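Local coordinates for chemotaxis protein motB (Helicobacter pylori, PDB 3CYP) that forms, with MotA, the stator of the bacterial flagellar motor and anchors it to the cell wall through this periplasmic peptidoglycan-binding domain, at the interface of chains A and B. Coordinates in Å, arbitrary orientation; residue numbers count along the deposited sequence, not the author numbering. Chains: chain A/B, Chemotaxis protein motB.

Contact 1: the interface of chains A and B. Residues chain A 59-60, 63-64, 67, 85, 87; chain B 80-81, 83.
B:Pro80 and B:Asn81, in the short 3-10 helix 80-82 of one OmpA-like domain of MotB, press against helix 58-75 and strand 83-87 of the other copy. B:Asn81 points its amide into the groove between that helix and strand. Its CG stands anti to its own backbone N (chi1 -168°), which carries the amide past A:Ala63 towards A:Tyr59 and A:Ser87. The methyl CB of A:Ala63 packs under the asparagine backbone, 3.4 Å from CA of B:Asn81. Farther out, the amide lies against CB of A:Tyr59, while OD1 of B:Asn81 touches CB of A:Ser87 at 3.3 Å. These are van der Waals contacts. The hydroxyl of A:Ser87 is turned to its own chain, where OG bonds to the carbonyl O of A:Tyr59 at 2.7 Å, in the carbonyl plane on a lone pair, and ties strand to helix behind the asparagine.

On the other flank, CG of B:Pro80 lies over a face of the A:Asn64 amide, 4.0 Å from its CG, with CD beside ND2. A:Asn64 ND2 donates to the backbone carbonyl O of A:Glu60 (2.8 Å), nearly straight (163° at H) and in the amide's own plane, which helps fix its rotation. B:Leu83 O stands over the rim of the A:Phe85 ring at CZ (3.3 Å), on the face that water 1 also caps, while B:Pro80 O comes at CZ closer to the ring plane. Water 1 bridges A:Phe85 O (2.6 Å) and B:Leu83 O (2.8 Å).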
loop_
_atom_site.group_PDB
_atom_site.type_symbol
_atom_site.label_atom_id
_atom_site.label_comp_id
_atom_site.label_asym_id
_atom_site.label_seq_id
_atom_site.Cartn_x
_atom_site.Cartn_y
_atom_site.Cartn_z
ATOM N N TYR A 59 -4.410 -1.241 15.903
ATOM C CA TYR A 59 -4.067 -0.645 14.572
ATOM C C TYR A 59 -3.002 -1.444 13.819
ATOM O O TYR A 59 -3.103 -1.655 12.582
ATOM C CB TYR A 59 -3.633 0.818 14.669
ATOM C CG TYR A 59 -4.776 1.753 14.899
ATOM C CD1 TYR A 59 -4.921 2.393 16.133
ATOM C CD2 TYR A 59 -5.729 1.997 13.907
ATOM C CE1 TYR A 59 -5.979 3.242 16.384
ATOM C CE2 TYR A 59 -6.800 2.879 14.140
ATOM C CZ TYR A 59 -6.924 3.499 15.401
ATOM O OH TYR A 59 -8.003 4.348 15.659
ATOM N N GLU A 60 -1.965 -1.886 14.532
ATOM C CA GLU A 60 -0.939 -2.687 13.921
ATOM C C GLU A 60 -1.486 -3.996 13.381
ATOM O O GLU A 60 -1.171 -4.372 12.262
ATOM C CB GLU A 60 0.203 -2.959 14.888
ATOM C CG GLU A 60 1.038 -1.778 15.134
ATOM C CD GLU A 60 2.121 -2.062 16.169
ATOM O OE1 GLU A 60 2.535 -3.250 16.299
ATOM O OE2 GLU A 60 2.519 -1.086 16.841
ATOM N N ALA A 63 -3.617 -3.296 10.345
ATOM C CA ALA A 63 -2.820 -2.876 9.210
ATOM C C ALA A 63 -2.150 -4.074 8.540
ATOM O O ALA A 63 -2.035 -4.159 7.316
ATOM C CB ALA A 63 -1.787 -1.849 9.624
ATOM N N ASN A 64 -1.665 -4.997 9.352
ATOM C CA ASN A 64 -1.092 -6.186 8.812
ATOM C C ASN A 64 -2.115 -7.004 8.034
ATOM O O ASN A 64 -1.802 -7.542 6.982
ATOM C CB ASN A 64 -0.412 -7.024 9.913
ATOM C CG ASN A 64 1.000 -6.511 10.244
ATOM O OD1 ASN A 64 1.984 -7.131 9.842
ATOM N ND2 ASN A 64 1.099 -5.403 10.933
ATOM N N TYR A 67 -2.858 -5.061 4.760
ATOM C CA TYR A 67 -1.699 -5.156 3.870
ATOM C C TYR A 67 -1.557 -6.553 3.279
ATOM O O TYR A 67 -1.365 -6.714 2.070
ATOM C CB TYR A 67 -0.416 -4.810 4.614
ATOM C CG TYR A 67 0.851 -5.085 3.862
ATOM C CD1 TYR A 67 1.153 -4.433 2.677
ATOM C CD2 TYR A 67 1.715 -6.076 4.306
ATOM C CE1 TYR A 67 2.327 -4.685 1.988
ATOM C CE2 TYR A 67 2.876 -6.355 3.633
ATOM C CZ TYR A 67 3.180 -5.663 2.452
ATOM O OH TYR A 67 4.362 -5.917 1.762
ATOM N N PHE A 85 -4.323 0.444 1.120
ATOM C CA PHE A 85 -4.791 -0.234 2.344
ATOM C C PHE A 85 -4.843 0.767 3.502
ATOM O O PHE A 85 -4.089 1.768 3.539
ATOM C CB PHE A 85 -3.929 -1.460 2.648
ATOM C CG PHE A 85 -2.614 -1.137 3.295
ATOM C CD1 PHE A 85 -1.543 -0.685 2.531
ATOM C CD2 PHE A 85 -2.423 -1.273 4.649
ATOM C CE1 PHE A 85 -0.304 -0.396 3.104
ATOM C CE2 PHE A 85 -1.199 -0.959 5.228
ATOM C CZ PHE A 85 -0.130 -0.509 4.443
ATOM N N SER A 87 -5.852 0.958 7.953
ATOM C CA SER A 87 -6.132 0.346 9.237
ATOM C C SER A 87 -7.118 1.126 10.068
ATOM O O SER A 87 -6.928 2.327 10.285
ATOM C CB SER A 87 -4.828 0.292 9.998
ATOM O OG SER A 87 -5.049 -0.272 11.268
ATOM N N PRO B 80 3.567 -1.904 8.906
ATOM C CA PRO B 80 2.599 -1.537 7.870
ATOM C C PRO B 80 1.630 -0.429 8.287
ATOM O O PRO B 80 1.232 0.389 7.458
ATOM C CB PRO B 80 1.841 -2.833 7.655
ATOM C CG PRO B 80 2.844 -3.878 7.896
ATOM C CD PRO B 80 3.634 -3.373 9.052
ATOM N N ASN B 81 1.267 -0.387 9.568
ATOM C CA ASN B 81 0.421 0.718 10.035
ATOM C C ASN B 81 0.992 2.116 9.762
ATOM O O ASN B 81 0.199 3.073 9.623
ATOM C CB ASN B 81 0.086 0.581 11.520
ATOM C CG ASN B 81 -1.003 1.538 11.952
ATOM O OD1 ASN B 81 -2.089 1.505 11.391
ATOM N ND2 ASN B 81 -0.709 2.399 12.922
ATOM N N LEU B 83 2.767 2.894 7.083
ATOM C CA LEU B 83 3.087 2.991 5.661
ATOM C C LEU B 83 1.891 3.105 4.729
ATOM O O LEU B 83 0.800 2.569 5.004
ATOM C CB LEU B 83 3.910 1.774 5.227
ATOM C CG LEU B 83 5.368 1.811 5.617
ATOM C CD1 LEU B 83 5.936 0.389 5.462
ATOM C CD2 LEU B 83 6.159 2.828 4.770
HETATM O O HOH W 1 -1.659 2.605 3.660
#

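Contact 2: the interface of chains A and B. Residues chain A 35, 79-81; chain B 59-60, 63.
B:Glu60 reaches from helix 58-75 across to A:Asn79, and the two side chains cross at about a right angle. The site is part of the two-fold interface between two OmpA-like peptidoglycan-binding domains of MotB. Its contact is made mainly by the aliphatic part of the glutamate: CG of B:Glu60 lies 3.3 Å from the amide oxygen OD1 of A:Asn79 and 3.5 Å from ND2 of the same amide. With CG anti to its carbonyl carbon (chi1 -63°) and the chain extended beyond, B:Glu60 brings CB and CG to the outer O/N end of the amide, raised somewhat from its plane, and OE1 reaches the ND2 end. The amide and carboxylate planes stand 78° apart, a setting that probably disfavours a paired, two-bond contact. What polar contact there is runs from A:Asn79 ND2 to B:Glu60 OE1 at 3.3 Å, a weak, bent hydrogen bond (124° at H).

The oxygen of the A:Asn79 amide is used within its own chain. OD1 accepts the backbone N-H of A:Asn81 at 2.9 Å, with the donor tilted from the carbonyl plane. This is an Asx-turn that caps the N-terminus of 3-10 helix 80-82, and it helps hold the amide in place beside the glutamate.

A:Asn81 repeats on B:Tyr59 and B:Ala63 the packing that its twin in chain B makes on chain A.

NZ of A:Lys35 stands 4.5 Å from OE2 of B:Glu60. That is too far for a salt bridge, though the opposite charges may still attract weakly.

In the fold, A:Asn79 sits in the loop after helix 58-75 and leads into 3-10 helix 80-82, just ahead of strand 83-87; this corner docks on the early turns of the partner's helix 58-75.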
loop_
_atom_site.group_PDB
_atom_site.type_symbol
_atom_site.label_atom_id
_atom_site.label_comp_id
_atom_site.label_asym_id
_atom_site.label_seq_id
_atom_site.Cartn_x
_atom_site.Cartn_y
_atom_site.Cartn_z
ATOM N N LYS A 35 -10.956 0.704 -15.242
ATOM C CA LYS A 35 -9.646 1.017 -14.716
ATOM C C LYS A 35 -9.598 2.226 -13.786
ATOM O O LYS A 35 -8.680 2.341 -12.982
ATOM C CB LYS A 35 -8.650 1.216 -15.877
ATOM C CG LYS A 35 -8.295 -0.113 -16.560
ATOM C CD LYS A 35 -6.921 -0.059 -17.220
ATOM C CE LYS A 35 -6.940 0.635 -18.569
ATOM N NZ LYS A 35 -5.715 0.326 -19.376
ATOM N N ASN A 79 -3.946 -4.666 -10.372
ATOM C CA ASN A 79 -2.928 -3.660 -10.570
ATOM C C ASN A 79 -2.647 -2.858 -9.296
ATOM O O ASN A 79 -3.561 -2.290 -8.748
ATOM C CB ASN A 79 -3.335 -2.674 -11.656
ATOM C CG ASN A 79 -2.139 -1.968 -12.219
ATOM O OD1 ASN A 79 -1.675 -0.948 -11.683
ATOM N ND2 ASN A 79 -1.605 -2.521 -13.309
ATOM N N PRO A 80 -1.387 -2.784 -8.830
ATOM C CA PRO A 80 -1.123 -1.951 -7.638
ATOM C C PRO A 80 -1.643 -0.509 -7.732
ATOM O O PRO A 80 -2.010 0.100 -6.724
ATOM C CB PRO A 80 0.420 -1.994 -7.517
ATOM C CG PRO A 80 0.837 -3.183 -8.226
ATOM C CD PRO A 80 -0.160 -3.448 -9.318
ATOM N N ASN A 81 -1.697 0.059 -8.945
ATOM C CA ASN A 81 -2.176 1.421 -9.082
ATOM C C ASN A 81 -3.609 1.577 -8.593
ATOM O O ASN A 81 -3.965 2.664 -8.119
ATOM C CB ASN A 81 -2.084 1.930 -10.520
ATOM C CG ASN A 81 -2.365 3.422 -10.615
ATOM O OD1 ASN A 81 -1.752 4.230 -9.923
ATOM N ND2 ASN A 81 -3.374 3.787 -11.429
ATOM N N TYR B 59 1.225 5.637 -14.604
ATOM C CA TYR B 59 0.679 5.418 -13.242
ATOM C C TYR B 59 0.931 4.000 -12.767
ATOM O O TYR B 59 1.262 3.795 -11.590
ATOM C CB TYR B 59 -0.814 5.747 -13.142
ATOM C CG TYR B 59 -1.123 7.198 -13.080
ATOM C CD1 TYR B 59 -1.700 7.842 -14.181
ATOM C CD2 TYR B 59 -0.818 7.968 -11.950
ATOM C CE1 TYR B 59 -2.010 9.201 -14.138
ATOM C CE2 TYR B 59 -1.106 9.328 -11.909
ATOM C CZ TYR B 59 -1.697 9.933 -13.016
ATOM O OH TYR B 59 -1.983 11.276 -12.955
ATOM N N GLU B 60 0.788 2.999 -13.639
ATOM C CA GLU B 60 1.007 1.603 -13.227
ATOM C C GLU B 60 2.468 1.322 -12.913
ATOM O O GLU B 60 2.774 0.614 -11.950
ATOM C CB GLU B 60 0.505 0.600 -14.276
ATOM C CG GLU B 60 -0.989 0.665 -14.502
ATOM C CD GLU B 60 -1.392 0.021 -15.804
ATOM O OE1 GLU B 60 -0.761 -0.992 -16.148
ATOM O OE2 GLU B 60 -2.327 0.519 -16.470
ATOM N N ALA B 63 3.278 3.153 -9.681
ATOM C CA ALA B 63 2.683 2.371 -8.568
ATOM C C ALA B 63 3.492 1.157 -8.185
ATOM O O ALA B 63 3.683 0.861 -6.977
ATOM C CB ALA B 63 1.270 1.925 -8.932
#

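Contact 1 and contact 2 lie about 20 Å apart, measured between the centres of their C-alpha atoms, and belong to one two-fold symmetric interface. Their shared part is the asparagine of the 3-10 helix 80-82 on the partner's helix 58-75: B:Asn81 against A:Tyr59 and A:Ala63 in contact 1, A:Asn81 against B:Tyr59 and B:Ala63 in contact 2. Contact 1 adds B:Pro80 against A:Asn64 and A:Phe85; contact 2 adds A:Asn79 against B:Glu60. Each copy therefore offers both surfaces, and the pairing closes as a dimer. Two MotB subunits occur in each stator, so this arrangement could be physiological, although the structure alone does not prove it.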